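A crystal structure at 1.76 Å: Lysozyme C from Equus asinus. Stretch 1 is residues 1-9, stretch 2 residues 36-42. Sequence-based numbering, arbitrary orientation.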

# COMPACT_ATOMS: atom_id res chain seq x y z
N LYS A 1 4.93 -0.59 13.40
CA LYS A 1 3.67 0.09 13.87
C LYS A 1 2.49 -0.62 13.24
O LYS A 1 2.55 -0.98 12.06
CB LYS A 1 3.69 1.57 13.46
CG LYS A 1 2.42 2.38 13.72
CD LYS A 1 2.52 3.75 13.07
CE LYS A 1 1.22 4.53 13.19
NZ LYS A 1 0.91 4.98 14.56
N VAL A 2 1.42 -0.82 14.02
CA VAL A 2 0.15 -1.30 13.49
C VAL A 2 -0.87 -0.17 13.62
O VAL A 2 -1.20 0.25 14.74
CB VAL A 2 -0.33 -2.58 14.19
CG1 VAL A 2 -1.67 -3.04 13.62
CG2 VAL A 2 0.71 -3.68 14.05
N PHE A 3 -1.33 0.34 12.48
CA PHE A 3 -2.38 1.36 12.44
C PHE A 3 -3.73 0.77 12.84
O PHE A 3 -3.99 -0.39 12.58
CB PHE A 3 -2.55 1.92 11.03
CG PHE A 3 -1.49 2.87 10.61
CD1 PHE A 3 -0.29 2.42 10.07
CD2 PHE A 3 -1.69 4.25 10.70
CE1 PHE A 3 0.69 3.32 9.66
CE2 PHE A 3 -0.73 5.15 10.29
CZ PHE A 3 0.47 4.69 9.77
N SER A 4 -4.59 1.57 13.45
CA SER A 4 -6.02 1.27 13.46
C SER A 4 -6.54 1.70 12.10
O SER A 4 -5.96 2.58 11.46
CB SER A 4 -6.78 2.02 14.56
OG SER A 4 -6.93 3.40 14.26
N LYS A 5 -7.64 1.10 11.68
CA LYS A 5 -8.25 1.49 10.41
C LYS A 5 -8.46 3.00 10.31
O LYS A 5 -8.09 3.62 9.33
CB LYS A 5 -9.58 0.77 10.22
CG LYS A 5 -10.35 1.21 8.98
CD LYS A 5 -11.38 0.19 8.56
CE LYS A 5 -12.52 0.08 9.54
NZ LYS A 5 -13.52 -0.93 9.07
N CYS A 6 -9.05 3.60 11.34
CA CYS A 6 -9.35 5.04 11.30
C CYS A 6 -8.12 5.94 11.39
O CYS A 6 -8.08 7.01 10.76
CB CYS A 6 -10.37 5.41 12.37
SG CYS A 6 -12.00 4.72 12.00
N GLU A 7 -7.12 5.52 12.16
CA GLU A 7 -5.84 6.20 12.18
C GLU A 7 -5.24 6.27 10.77
O GLU A 7 -4.79 7.34 10.34
CB GLU A 7 -4.86 5.47 13.09
CG GLU A 7 -3.54 6.19 13.28
CD GLU A 7 -2.56 5.38 14.10
OE1 GLU A 7 -2.86 4.20 14.43
OE2 GLU A 7 -1.49 5.93 14.41
N LEU A 8 -5.24 5.14 10.08
CA LEU A 8 -4.70 5.11 8.72
C LEU A 8 -5.51 5.99 7.78
O LEU A 8 -4.94 6.75 7.01
CB LEU A 8 -4.60 3.68 8.18
CG LEU A 8 -3.95 3.55 6.80
CD1 LEU A 8 -2.54 4.14 6.79
CD2 LEU A 8 -3.93 2.11 6.32
N ALA A 9 -6.83 5.91 7.88
CA ALA A 9 -7.72 6.73 7.03
C ALA A 9 -7.39 8.23 7.14
O ALA A 9 -7.25 8.93 6.14
CB ALA A 9 -9.17 6.47 7.40
N SER A 36 -1.36 -6.00 4.33
CA SER A 36 -0.45 -6.03 5.47
C SER A 36 -1.09 -6.15 6.86
O SER A 36 -0.36 -6.13 7.86
CB SER A 36 0.37 -4.74 5.45
OG SER A 36 -0.46 -3.62 5.73
N ASN A 37 -2.42 -6.23 6.94
CA ASN A 37 -3.15 -6.12 8.22
C ASN A 37 -2.76 -4.85 9.01
O ASN A 37 -2.66 -4.88 10.24
CB ASN A 37 -2.97 -7.40 9.06
CG ASN A 37 -4.04 -7.56 10.15
OD1 ASN A 37 -3.81 -8.24 11.16
ND2 ASN A 37 -5.18 -6.92 9.98
N PHE A 38 -2.54 -3.75 8.28
CA PHE A 38 -2.18 -2.44 8.84
C PHE A 38 -0.80 -2.35 9.50
O PHE A 38 -0.53 -1.38 10.21
CB PHE A 38 -3.23 -1.93 9.83
CG PHE A 38 -4.61 -1.74 9.24
CD1 PHE A 38 -4.78 -1.05 8.04
CD2 PHE A 38 -5.73 -2.24 9.89
CE1 PHE A 38 -6.04 -0.86 7.50
CE2 PHE A 38 -7.00 -2.05 9.35
CZ PHE A 38 -7.16 -1.35 8.17
N ASN A 39 0.07 -3.32 9.23
CA ASN A 39 1.37 -3.45 9.88
C ASN A 39 2.48 -2.94 8.96
O ASN A 39 2.73 -3.52 7.90
CB ASN A 39 1.62 -4.91 10.25
CG ASN A 39 2.82 -5.10 11.17
OD1 ASN A 39 3.65 -4.21 11.34
ND2 ASN A 39 2.90 -6.27 11.78
N THR A 40 3.15 -1.87 9.39
CA THR A 40 4.24 -1.28 8.61
C THR A 40 5.44 -2.21 8.47
O THR A 40 6.25 -2.01 7.58
CB THR A 40 4.76 0.04 9.22
OG1 THR A 40 5.24 -0.20 10.54
CG2 THR A 40 3.67 1.09 9.25
N ARG A 41 5.55 -3.22 9.33
CA ARG A 41 6.63 -4.20 9.24
C ARG A 41 6.27 -5.47 8.47
O ARG A 41 7.03 -6.44 8.49
CB ARG A 41 7.10 -4.56 10.64
CG ARG A 41 7.54 -3.36 11.42
CD ARG A 41 8.32 -3.76 12.64
NE ARG A 41 8.77 -2.58 13.37
CZ ARG A 41 9.62 -2.60 14.40
NH1 ARG A 41 10.15 -3.74 14.84
NH2 ARG A 41 9.96 -1.44 14.97
N ALA A 42 5.12 -5.47 7.79
CA ALA A 42 4.69 -6.63 7.01
C ALA A 42 5.75 -6.96 5.96
O ALA A 42 6.36 -6.07 5.38
CB ALA A 42 3.35 -6.36 6.36
O HOH W 1 4.89 -3.42 13.62

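The N-terminal segment lies along the 36-42 loop, the two backbones joined by a single beta bridge between Val 2 and Asn 39, and together they bury 447 Å². Two backbone hydrogen bonds flank the bridge: Thr 40 N to Lys 1 O (2.9 Å) and Phe 3 N to Phe 38 O (3.0 Å). The main bump is Phe 38. The type I' turn from Ser 36 to Asn 39 carries it, and its CA-to-CB bond points toward the first stretch. Its ring fits a hollow lined by Phe 3 O, Lys 5 and Leu 8: Phe 3 O lies 3.7 Å from Phe 38 CG, Leu 8 CD2 reaches to 3.7 Å of Phe 38 CD1, and Lys 5 sets its backbone N over one face, with Lys 5 CA 3.8 Å from Phe 38 CZ in an off-centre CH-pi contact. At the root of the ring, Phe 3 CB packs 4.1 Å from Phe 38 CB. Lys 5 suits a partly exposed place: its CB packs 3.8 Å from Phe 38 CZ, while the end of the side chain leads away and its amine is hydrogen-bonded elsewhere in the structure. Thr 40 serves two purposes: its methyl CG2 meets the edge of the Phe 3 ring, 3.7 Å from Phe 3 CE1, while its hydroxyl OG1 accepts from Lys 1 N (2.9 Å). A water also ties the terminus to the loop, accepting from Lys 1 N and donating to Asn 39 OD1. At the exposed margin, Val 2 CG2 packs 3.8 Å from Asn 39 CG.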